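Local atomic coordinates of probable mannosyltransferase KTR4 (Saccharomyces cerevisiae, PDB entry 5A07), a protein that is a probable mannosyltransferase with a GT-A type fold that binds guanosine-5'-diphosphate and a manganese ion. Residues 288-293 and 365-370; 293-298 and 313-318. All blocks are in the same frame, centred on the assembly; numbering follows the deposited sequence.

Contact 1: 288-293 and 365-370; sequences NVNGAF and FADKSS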
loop_
_atom_site.group_PDB
_atom_site.type_symbol
_atom_site.label_atom_id
_atom_site.label_comp_id
_atom_site.label_asym_id
_atom_site.label_seq_id
_atom_site.Cartn_x
_atom_site.Cartn_y
_atom_site.Cartn_z
ATOM N N ASN B 288 -14.340 -12.201 2.810
ATOM C CA ASN B 288 -14.639 -12.473 1.401
ATOM C C ASN B 288 -14.145 -13.829 1.034
ATOM O O ASN B 288 -13.016 -14.200 1.402
ATOM C CB ASN B 288 -13.997 -11.434 0.464
ATOM C CG ASN B 288 -14.470 -11.567 -0.949
ATOM O OD1 ASN B 288 -14.033 -12.414 -1.695
ATOM N ND2 ASN B 288 -15.393 -10.752 -1.307
ATOM N N VAL B 289 -14.960 -14.615 0.325
ATOM C CA VAL B 289 -14.592 -16.020 0.085
ATOM C C VAL B 289 -13.433 -16.117 -0.899
ATOM O O VAL B 289 -12.773 -17.127 -0.948
ATOM C CB VAL B 289 -15.785 -16.916 -0.402
ATOM C CG1 VAL B 289 -16.890 -16.889 0.660
ATOM C CG2 VAL B 289 -16.353 -16.431 -1.722
ATOM N N ASN B 290 -13.188 -15.071 -1.663
ATOM C CA ASN B 290 -12.033 -14.987 -2.518
ATOM C C ASN B 290 -10.895 -14.080 -1.980
ATOM O O ASN B 290 -10.148 -13.496 -2.786
ATOM C CB ASN B 290 -12.410 -14.542 -3.951
ATOM C CG ASN B 290 -11.372 -15.007 -5.009
ATOM O OD1 ASN B 290 -11.031 -14.339 -6.079
ATOM N ND2 ASN B 290 -10.821 -16.159 -4.721
ATOM N N GLY B 291 -10.766 -14.000 -0.670
ATOM C CA GLY B 291 -9.704 -13.243 -0.026
ATOM C C GLY B 291 -8.319 -13.815 -0.281
ATOM O O GLY B 291 -8.128 -15.011 -0.637
ATOM N N ALA B 292 -7.317 -12.969 -0.063
ATOM C CA ALA B 292 -5.947 -13.361 -0.346
ATOM C C ALA B 292 -5.348 -14.159 0.787
ATOM O O ALA B 292 -4.367 -13.775 1.381
ATOM C CB ALA B 292 -5.115 -12.135 -0.657
ATOM N N PHE B 293 -5.940 -15.315 1.106
ATOM C CA PHE B 293 -5.569 -16.022 2.317
ATOM C C PHE B 293 -4.223 -16.691 2.273
ATOM O O PHE B 293 -3.515 -16.676 3.249
ATOM C CB PHE B 293 -6.653 -17.061 2.674
ATOM C CG PHE B 293 -8.017 -16.464 2.776
ATOM C CD1 PHE B 293 -8.287 -15.452 3.672
ATOM C CD2 PHE B 293 -9.045 -16.921 1.975
ATOM C CE1 PHE B 293 -9.562 -14.884 3.760
ATOM C CE2 PHE B 293 -10.314 -16.370 2.081
ATOM C CZ PHE B 293 -10.560 -15.326 2.956
ATOM N N PHE B 365 -11.180 -8.968 3.561
ATOM C CA PHE B 365 -12.533 -8.450 3.392
ATOM C C PHE B 365 -12.885 -8.129 1.993
ATOM O O PHE B 365 -13.953 -7.599 1.770
ATOM C CB PHE B 365 -12.807 -7.217 4.295
ATOM C CG PHE B 365 -12.389 -7.409 5.744
ATOM C CD1 PHE B 365 -12.647 -8.598 6.395
ATOM C CD2 PHE B 365 -11.799 -6.401 6.438
ATOM C CE1 PHE B 365 -12.253 -8.813 7.725
ATOM C CE2 PHE B 365 -11.373 -6.581 7.740
ATOM C CZ PHE B 365 -11.601 -7.800 8.395
ATOM N N ALA B 366 -12.014 -8.462 1.033
ATOM C CA ALA B 366 -12.239 -8.160 -0.378
ATOM C C ALA B 366 -11.763 -9.318 -1.221
ATOM O O ALA B 366 -10.911 -10.100 -0.807
ATOM C CB ALA B 366 -11.500 -6.911 -0.817
ATOM N N ASP B 367 -12.317 -9.378 -2.411
ATOM C CA ASP B 367 -11.965 -10.349 -3.396
ATOM C C ASP B 367 -10.595 -9.993 -3.970
ATOM O O ASP B 367 -10.412 -8.918 -4.517
ATOM C CB ASP B 367 -12.976 -10.275 -4.567
ATOM C CG ASP B 367 -12.750 -11.359 -5.601
ATOM O OD1 ASP B 367 -11.598 -11.761 -5.937
ATOM O OD2 ASP B 367 -13.750 -11.865 -6.144
ATOM N N LYS B 368 -9.654 -10.917 -3.912
ATOM C CA LYS B 368 -8.303 -10.618 -4.306
ATOM C C LYS B 368 -8.126 -10.222 -5.801
ATOM O O LYS B 368 -7.100 -9.572 -6.151
ATOM C CB LYS B 368 -7.377 -11.745 -3.938
ATOM C CG LYS B 368 -7.572 -12.994 -4.785
ATOM C CD LYS B 368 -6.944 -14.142 -4.021
ATOM C CE LYS B 368 -6.584 -15.295 -4.923
ATOM N NZ LYS B 368 -7.739 -16.055 -5.170
ATOM N N SER B 369 -9.073 -10.584 -6.665
ATOM C CA SER B 369 -9.019 -10.232 -8.088
ATOM C C SER B 369 -9.422 -8.750 -8.329
ATOM O O SER B 369 -9.257 -8.257 -9.436
ATOM C CB SER B 369 -9.907 -11.172 -8.909
ATOM O OG SER B 369 -11.275 -10.993 -8.546
ATOM N N SER B 370 -9.874 -8.062 -7.284
ATOM C CA SER B 370 -10.129 -6.646 -7.319
ATOM C C SER B 370 -8.909 -5.767 -6.936
ATOM O O SER B 370 -9.054 -4.546 -6.885
ATOM C CB SER B 370 -11.363 -6.235 -6.441
ATOM O OG SER B 370 -11.097 -6.347 -5.045
HETATM O O HOH W 1 -15.474 -13.080 -4.266
HETATM O O HOH W 2 -8.864 -16.947 -2.370
HETATM O O HOH W 3 -8.167 -9.976 -1.148
#
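Asn288 lays its side chain against the backbone of Ala366 and Asp367. Its CG is anti to the backbone N (chi1 -171°), and CB sits 3.5 Å from Ala366 C. OD1 touches Asp367 CA and turns back to accept from Asn290 N at 2.8 Å, closing an Asx turn inside the type I turn 288-291. A water donates to both Asn288 OD1 and Asp367 OD2 and ties the two side chains together.

A direct backbone hydrogen bond runs from Lys368 N to Asn290 O, 2.9 Å long and nearly straight at 172°. The N-H comes from above the carbonyl plane. Lys368 CG lies between its own N and carbonyl carbon (chi1 71°). The chain passes Asn290 O, with CG 3.3 Å from that oxygen, and its CB meets Ala292 CB. A second water joins NZ to Gly291 O.

Asp367 OD1 accepts from both Ser369 N and Ser369 OG, which arrive from one face of its carboxylate. Asn288 and Asp367 each open an Asx turn, one in each segment. They join the loop before helix 293-297 to the link between helix 354-365 and sheet strand 371-373.

Contact 2: 293-298 and 313-318; sequences FAWLKD and STCHFW. With ACT (acetate ion), chain H.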
loop_
_atom_site.group_PDB
_atom_site.type_symbol
_atom_site.label_atom_id
_atom_site.label_comp_id
_atom_site.label_asym_id
_atom_site.label_seq_id
_atom_site.Cartn_x
_atom_site.Cartn_y
_atom_site.Cartn_z
ATOM N N PHE B 293 -5.940 -15.315 1.106
ATOM C CA PHE B 293 -5.569 -16.022 2.317
ATOM C C PHE B 293 -4.223 -16.691 2.273
ATOM O O PHE B 293 -3.515 -16.676 3.249
ATOM C CB PHE B 293 -6.653 -17.061 2.674
ATOM C CG PHE B 293 -8.017 -16.464 2.776
ATOM C CD1 PHE B 293 -8.287 -15.452 3.672
ATOM C CD2 PHE B 293 -9.045 -16.921 1.975
ATOM C CE1 PHE B 293 -9.562 -14.884 3.760
ATOM C CE2 PHE B 293 -10.314 -16.370 2.081
ATOM C CZ PHE B 293 -10.560 -15.326 2.956
ATOM N N ALA B 294 -3.833 -17.255 1.125
ATOM C CA ALA B 294 -2.553 -17.848 1.025
ATOM C C ALA B 294 -1.395 -16.822 1.246
ATOM O O ALA B 294 -0.381 -17.098 1.918
ATOM C CB ALA B 294 -2.451 -18.547 -0.323
ATOM N N TRP B 295 -1.564 -15.655 0.688
ATOM C CA TRP B 295 -0.588 -14.563 0.839
ATOM C C TRP B 295 -0.375 -14.179 2.286
ATOM O O TRP B 295 0.768 -13.950 2.697
ATOM C CB TRP B 295 -1.087 -13.365 0.050
ATOM C CG TRP B 295 -0.268 -12.134 -0.007
ATOM C CD1 TRP B 295 0.969 -11.996 -0.534
ATOM C CD2 TRP B 295 -0.651 -10.827 0.430
ATOM N NE1 TRP B 295 1.390 -10.695 -0.443
ATOM C CE2 TRP B 295 0.398 -9.952 0.108
ATOM C CE3 TRP B 295 -1.748 -10.320 1.057
ATOM C CZ2 TRP B 295 0.366 -8.604 0.421
ATOM C CZ3 TRP B 295 -1.803 -8.965 1.327
ATOM C CH2 TRP B 295 -0.742 -8.126 1.010
ATOM N N LEU B 296 -1.425 -14.153 3.097
ATOM C CA LEU B 296 -1.295 -13.933 4.547
ATOM C C LEU B 296 -0.612 -15.098 5.329
ATOM O O LEU B 296 -0.037 -14.894 6.381
ATOM C CB LEU B 296 -2.651 -13.726 5.153
ATOM C CG LEU B 296 -3.507 -12.620 4.553
ATOM C CD1 LEU B 296 -4.860 -12.563 5.194
ATOM C CD2 LEU B 296 -2.760 -11.279 4.746
ATOM N N LYS B 297 -0.631 -16.304 4.789
ATOM C CA LYS B 297 -0.229 -17.498 5.526
ATOM C C LYS B 297 1.035 -18.142 5.012
ATOM O O LYS B 297 1.438 -19.172 5.533
ATOM C CB LYS B 297 -1.363 -18.517 5.478
ATOM C CG LYS B 297 -2.670 -18.063 6.023
ATOM C CD LYS B 297 -2.655 -17.670 7.481
ATOM C CE LYS B 297 -2.074 -18.767 8.369
ATOM N NZ LYS B 297 -2.143 -18.405 9.851
ATOM N N ASP B 298 1.739 -17.515 4.061
ATOM C CA ASP B 298 2.918 -18.083 3.481
ATOM C C ASP B 298 4.083 -18.002 4.424
ATOM O O ASP B 298 4.656 -16.910 4.679
ATOM C CB ASP B 298 3.314 -17.416 2.142
ATOM C CG ASP B 298 4.331 -18.245 1.362
ATOM O OD1 ASP B 298 4.897 -19.215 1.926
ATOM O OD2 ASP B 298 4.691 -17.873 0.213
ATOM N N SER B 313 2.301 -14.030 7.628
ATOM C CA SER B 313 3.527 -13.930 6.836
ATOM C C SER B 313 4.251 -12.603 6.997
ATOM O O SER B 313 5.441 -12.533 6.810
ATOM C CB SER B 313 3.163 -14.123 5.332
ATOM O OG SER B 313 2.263 -13.062 4.912
ATOM N N THR B 314 3.472 -11.596 7.315
ATOM C CA THR B 314 3.824 -10.162 7.375
ATOM C C THR B 314 3.865 -9.535 6.014
ATOM O O THR B 314 4.221 -8.349 5.872
ATOM C CB THR B 314 5.068 -9.829 8.210
ATOM O OG1 THR B 314 6.248 -10.218 7.501
ATOM C CG2 THR B 314 5.018 -10.530 9.523
ATOM N N CYS B 315 3.428 -10.259 4.970
ATOM C CA CYS B 315 3.359 -9.630 3.629
ATOM C C CYS B 315 2.325 -8.509 3.608
ATOM O O CYS B 315 1.250 -8.594 4.208
ATOM C CB CYS B 315 3.036 -10.663 2.570
ATOM S SG CYS B 315 4.399 -11.828 2.379
ATOM N N HIS B 316 2.691 -7.398 2.928
ATOM C CA HIS B 316 1.837 -6.267 2.803
ATOM C C HIS B 316 2.106 -5.489 1.521
ATOM O O HIS B 316 3.211 -5.536 0.988
ATOM C CB HIS B 316 1.971 -5.369 4.055
ATOM C CG HIS B 316 3.341 -4.801 4.249
ATOM N ND1 HIS B 316 4.390 -5.510 4.819
ATOM C CD2 HIS B 316 3.846 -3.606 3.904
ATOM C CE1 HIS B 316 5.466 -4.748 4.829
ATOM N NE2 HIS B 316 5.160 -3.585 4.298
ATOM N N PHE B 317 1.101 -4.772 1.055
ATOM C CA PHE B 317 1.301 -3.821 -0.047
ATOM C C PHE B 317 2.099 -2.673 0.556
ATOM O O PHE B 317 1.798 -2.225 1.652
ATOM C CB PHE B 317 -0.016 -3.315 -0.588
ATOM C CG PHE B 317 -0.969 -4.432 -0.916
ATOM C CD1 PHE B 317 -0.658 -5.307 -1.949
ATOM C CD2 PHE B 317 -2.140 -4.612 -0.201
ATOM C CE1 PHE B 317 -1.470 -6.416 -2.214
ATOM C CE2 PHE B 317 -2.960 -5.668 -0.483
ATOM C CZ PHE B 317 -2.624 -6.562 -1.484
ATOM N N TRP B 318 3.069 -2.169 -0.198
ATOM C CA TRP B 318 3.929 -1.110 0.329
ATOM C C TRP B 318 3.342 0.239 0.038
ATOM O O TRP B 318 3.567 0.840 -1.042
ATOM C CB TRP B 318 5.306 -1.237 -0.280
ATOM C CG TRP B 318 6.399 -0.618 0.615
ATOM C CD1 TRP B 318 6.417 -0.559 1.964
ATOM C CD2 TRP B 318 7.602 -0.043 0.157
ATOM N NE1 TRP B 318 7.623 0.033 2.394
ATOM C CE2 TRP B 318 8.349 0.351 1.289
ATOM C CE3 TRP B 318 8.112 0.228 -1.102
ATOM C CZ2 TRP B 318 9.554 0.999 1.173
ATOM C CZ3 TRP B 318 9.362 0.820 -1.193
ATOM C CH2 TRP B 318 10.059 1.173 -0.068
HETATM C C ACT H . -1.075 -20.703 12.788
HETATM O O ACT H . -0.068 -21.179 12.195
HETATM O OXT ACT H . -1.941 -19.956 12.261
HETATM C CH3 ACT H . -1.269 -21.048 14.260
#
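Trp295 reaches from helix 293-297 to segment 313-318 and meets three successive residues, Cys315, His316 and Phe317. Its CG is anti to the backbone N (chi1 -178°), and the indole beyond CB carries the contact. CD1 comes first, 4.0 Å from Cys315 CB. NE1 follows, 3.4 Å from the same carbon. CE2 is also close to it. Cys315 CB therefore lies over one face of the indole, offset toward the rim, in a CH-pi contact with the five-membered ring. Cys315 SG is farther off and oblique to that ring. It is bonded to Cys417 in a disulfide. The NE1 proton goes to Asn261 OD1 on strand 256-262.

Farther out, CZ2 touches N and CA of His316, at 3.6 Å from the N. At the far end, CH2 lies over a face of Phe317, 3.5 Å from its CZ. CZ3 meets the same CZ and CE2. The six-membered ring of Trp295 and the ring of Phe317 form an offset stack, centroids 4.5 Å apart and planes tilted by 26°.

Ser313 grips two backbone carbonyls of segment 293-298. Its OG donates to Trp295 O at 2.8 Å, in the carbonyl plane and on a lone pair. Ser313 OG in turn accepts from Cys315 N, an ST turn. Ser313 N donates to Leu296 O at 2.8 Å.

Lys297 takes little part here. Its NZ bonds Gly311 O and an acetate ion, probably from the crystallisation liquor.

The contact pairs two kinds of chemistry. The carbonyls of Trp295 and Leu296 are both met by Ser313. The indole meets Cys315 CB over one face and forms an offset stack with Phe317. Its one polar atom is bonded to Asn261, so the indole N-H is satisfied in a buried place.

How the contacts relate
Contact 2 is nested in the loop closed by contact 1, and the two share Phe293, where the loop of contact 1 runs into helix 293-297. Contact 2 is buried throughout and lies nearer the centre of the chain. Contact 1 is only partly buried. The chemistry follows: contact 1 relies on amide, carboxylate and backbone groups linked through waters, while contact 2 relies on aromatic rings, a disulfide cysteine and serine bonds. Both lead to strands beside 256-262 in the mixed sheet, 371-373 from contact 1 and 316-317 from contact 2. Helix 354-365 also touches both, through Ala292 in contact 1 and Leu296 in contact 2.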